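Local atomic coordinates of extracellular ligand-binding receptor (Rhodopseudomonas palustris, PDB entry 3SG0), a protein that binds the aromatic acid benzoylformate and probably serves as the solute-binding receptor of a transport system of the leucine-binding protein family. Residues A159-Y164 against K214-F219. Residues are numbered along the deposited sequence; the frame is centred on the assembly and turned at random. Where two conformers were deposited one is given.
Sequences AKKVGY and KPDAVF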
loop_
_atom_site.group_PDB
_atom_site.type_symbol
_atom_site.label_atom_id
_atom_site.label_comp_id
_atom_site.label_asym_id
_atom_site.label_seq_id
_atom_site.Cartn_x
_atom_site.Cartn_y
_atom_site.Cartn_z
ATOM N N ALA A 159 -9.270 -10.811 23.699
ATOM C CA ALA A 159 -8.552 -11.983 23.205
ATOM C C ALA A 159 -7.255 -12.178 23.985
ATOM O O ALA A 159 -6.530 -11.219 24.240
ATOM C CB ALA A 159 -8.262 -11.846 21.712
ATOM N N LYS A 160 -6.961 -13.418 24.368
ATOM C CA LYS A 160 -5.728 -13.713 25.092
ATOM C C LYS A 160 -4.762 -14.572 24.282
ATOM O O LYS A 160 -3.554 -14.538 24.507
ATOM C CB LYS A 160 -6.037 -14.398 26.425
ATOM C CG LYS A 160 -6.998 -13.621 27.313
ATOM C CD LYS A 160 -6.413 -12.283 27.746
ATOM C CE LYS A 160 -5.234 -12.468 28.685
ATOM N NZ LYS A 160 -4.788 -11.171 29.272
ATOM N N LYS A 161 -5.303 -15.346 23.344
ATOM C CA LYS A 161 -4.487 -16.181 22.470
ATOM C C LYS A 161 -4.816 -15.866 21.020
ATOM O O LYS A 161 -5.967 -15.977 20.604
ATOM C CB LYS A 161 -4.720 -17.667 22.759
ATOM C CG LYS A 161 -4.250 -18.101 24.142
ATOM C CD LYS A 161 -4.302 -19.614 24.306
ATOM C CE LYS A 161 -5.732 -20.132 24.276
ATOM N NZ LYS A 161 -5.787 -21.618 24.407
ATOM N N VAL A 162 -3.799 -15.471 20.257
ATOM C CA VAL A 162 -3.988 -15.048 18.872
ATOM C C VAL A 162 -3.076 -15.848 17.952
ATOM O O VAL A 162 -1.859 -15.820 18.102
ATOM C CB VAL A 162 -3.707 -13.536 18.716
ATOM C CG1 VAL A 162 -3.890 -13.102 17.265
ATOM C CG2 VAL A 162 -4.609 -12.730 19.642
ATOM N N GLY A 163 -3.669 -16.588 17.022
ATOM C CA GLY A 163 -2.890 -17.312 16.031
ATOM C C GLY A 163 -2.348 -16.362 14.979
ATOM O O GLY A 163 -2.843 -15.245 14.837
ATOM N N TYR A 164 -1.331 -16.792 14.240
ATOM C CA TYR A 164 -0.756 -15.952 13.197
ATOM C C TYR A 164 -0.360 -16.757 11.964
ATOM O O TYR A 164 0.317 -17.786 12.067
ATOM C CB TYR A 164 0.471 -15.199 13.723
ATOM C CG TYR A 164 1.138 -14.355 12.666
ATOM C CD1 TYR A 164 2.029 -14.917 11.757
ATOM C CD2 TYR A 164 0.858 -12.999 12.555
ATOM C CE1 TYR A 164 2.630 -14.147 10.770
ATOM C CE2 TYR A 164 1.452 -12.226 11.581
ATOM C CZ TYR A 164 2.330 -12.804 10.692
ATOM O OH TYR A 164 2.901 -12.001 9.732
ATOM N N LYS A 214 -5.777 -23.718 19.683
ATOM C CA LYS A 214 -7.046 -23.250 20.241
ATOM C C LYS A 214 -7.008 -21.770 20.614
ATOM O O LYS A 214 -7.228 -21.398 21.764
ATOM C CB LYS A 214 -7.458 -24.104 21.443
ATOM C CG LYS A 214 -7.773 -25.549 21.080
ATOM C CD LYS A 214 -8.287 -26.337 22.275
ATOM C CE LYS A 214 -8.698 -27.742 21.866
ATOM N NZ LYS A 214 -9.202 -28.537 23.020
ATOM N N PRO A 215 -6.733 -20.912 19.628
ATOM C CA PRO A 215 -6.670 -19.476 19.891
ATOM C C PRO A 215 -8.057 -18.844 19.951
ATOM O O PRO A 215 -9.027 -19.431 19.480
ATOM C CB PRO A 215 -5.918 -18.947 18.669
ATOM C CG PRO A 215 -6.350 -19.860 17.575
ATOM C CD PRO A 215 -6.469 -21.226 18.213
ATOM N N ASP A 216 -8.130 -17.645 20.517
ATOM C CA ASP A 216 -9.362 -16.865 20.546
ATOM C C ASP A 216 -9.618 -16.181 19.203
ATOM O O ASP A 216 -10.765 -15.988 18.794
ATOM C CB ASP A 216 -9.287 -15.817 21.657
ATOM C CG ASP A 216 -9.023 -16.434 23.017
ATOM O OD1 ASP A 216 -9.755 -17.372 23.399
ATOM O OD2 ASP A 216 -8.077 -15.991 23.699
ATOM N N ALA A 217 -8.537 -15.825 18.515
ATOM C CA ALA A 217 -8.619 -15.106 17.252
ATOM C C ALA A 217 -7.411 -15.489 16.430
ATOM O O ALA A 217 -6.454 -16.059 16.955
ATOM C CB ALA A 217 -8.642 -13.607 17.500
ATOM N N VAL A 218 -7.459 -15.176 15.141
ATOM C CA VAL A 218 -6.315 -15.393 14.270
ATOM C C VAL A 218 -6.036 -14.131 13.465
ATOM O O VAL A 218 -6.962 -13.503 12.937
ATOM C CB VAL A 218 -6.532 -16.586 13.319
ATOM C CG1 VAL A 218 -5.336 -16.750 12.387
ATOM C CG2 VAL A 218 -6.747 -17.860 14.115
ATOM N N PHE A 219 -4.758 -13.766 13.396
ATOM C CA PHE A 219 -4.291 -12.672 12.563
ATOM C C PHE A 219 -3.679 -13.214 11.279
ATOM O O PHE A 219 -2.852 -14.133 11.313
ATOM C CB PHE A 219 -3.236 -11.852 13.300
ATOM C CG PHE A 219 -2.954 -10.548 12.630
ATOM C CD1 PHE A 219 -3.697 -9.430 12.961
ATOM C CD2 PHE A 219 -2.006 -10.443 11.616
ATOM C CE1 PHE A 219 -3.486 -8.225 12.328
ATOM C CE2 PHE A 219 -1.792 -9.227 10.975
ATOM C CZ PHE A 219 -2.536 -8.122 11.339
#
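Two neighbouring strands of a parallel sheet, 161-167 and 217-221, begin side by side here, and D216 ties their N-terminal ends together. Its OD2 takes two hydrogen bonds from backbone amides, K160 N and K161 N, each 2.9 Å long, the donors arriving on the anti side from opposite faces of the carboxylate plane. CG of D216 stands anti to its own carbonyl carbon (chi1 -57°), which turns the carboxylate to these amides. An alanine here would probably leave both N-H groups without their acceptor and loosen the tie between the starts of the two strands. K161 O accepts a hydrogen bond from D216 N at 2.7 Å and a weak one from A217 N, while K161 NZ reaches K214 O at 3.0 Å. Parallel pairing continues: G163 N to A217 O, then G163 O from F219 N, nearly straight at 176°. V218 CG2 and the P215 ring close in on the bare CA of G163, P215 CB lying 3.7 Å from G163 N. On the face shared with V162, the side chains of Y164 and F219 run side by side, Y164 CE2 3.9 Å from F219 CD2. Two helices and edge strand 189-196 separate the pair in sequence, an alpha/beta order typical of periplasmic binding protein lobes.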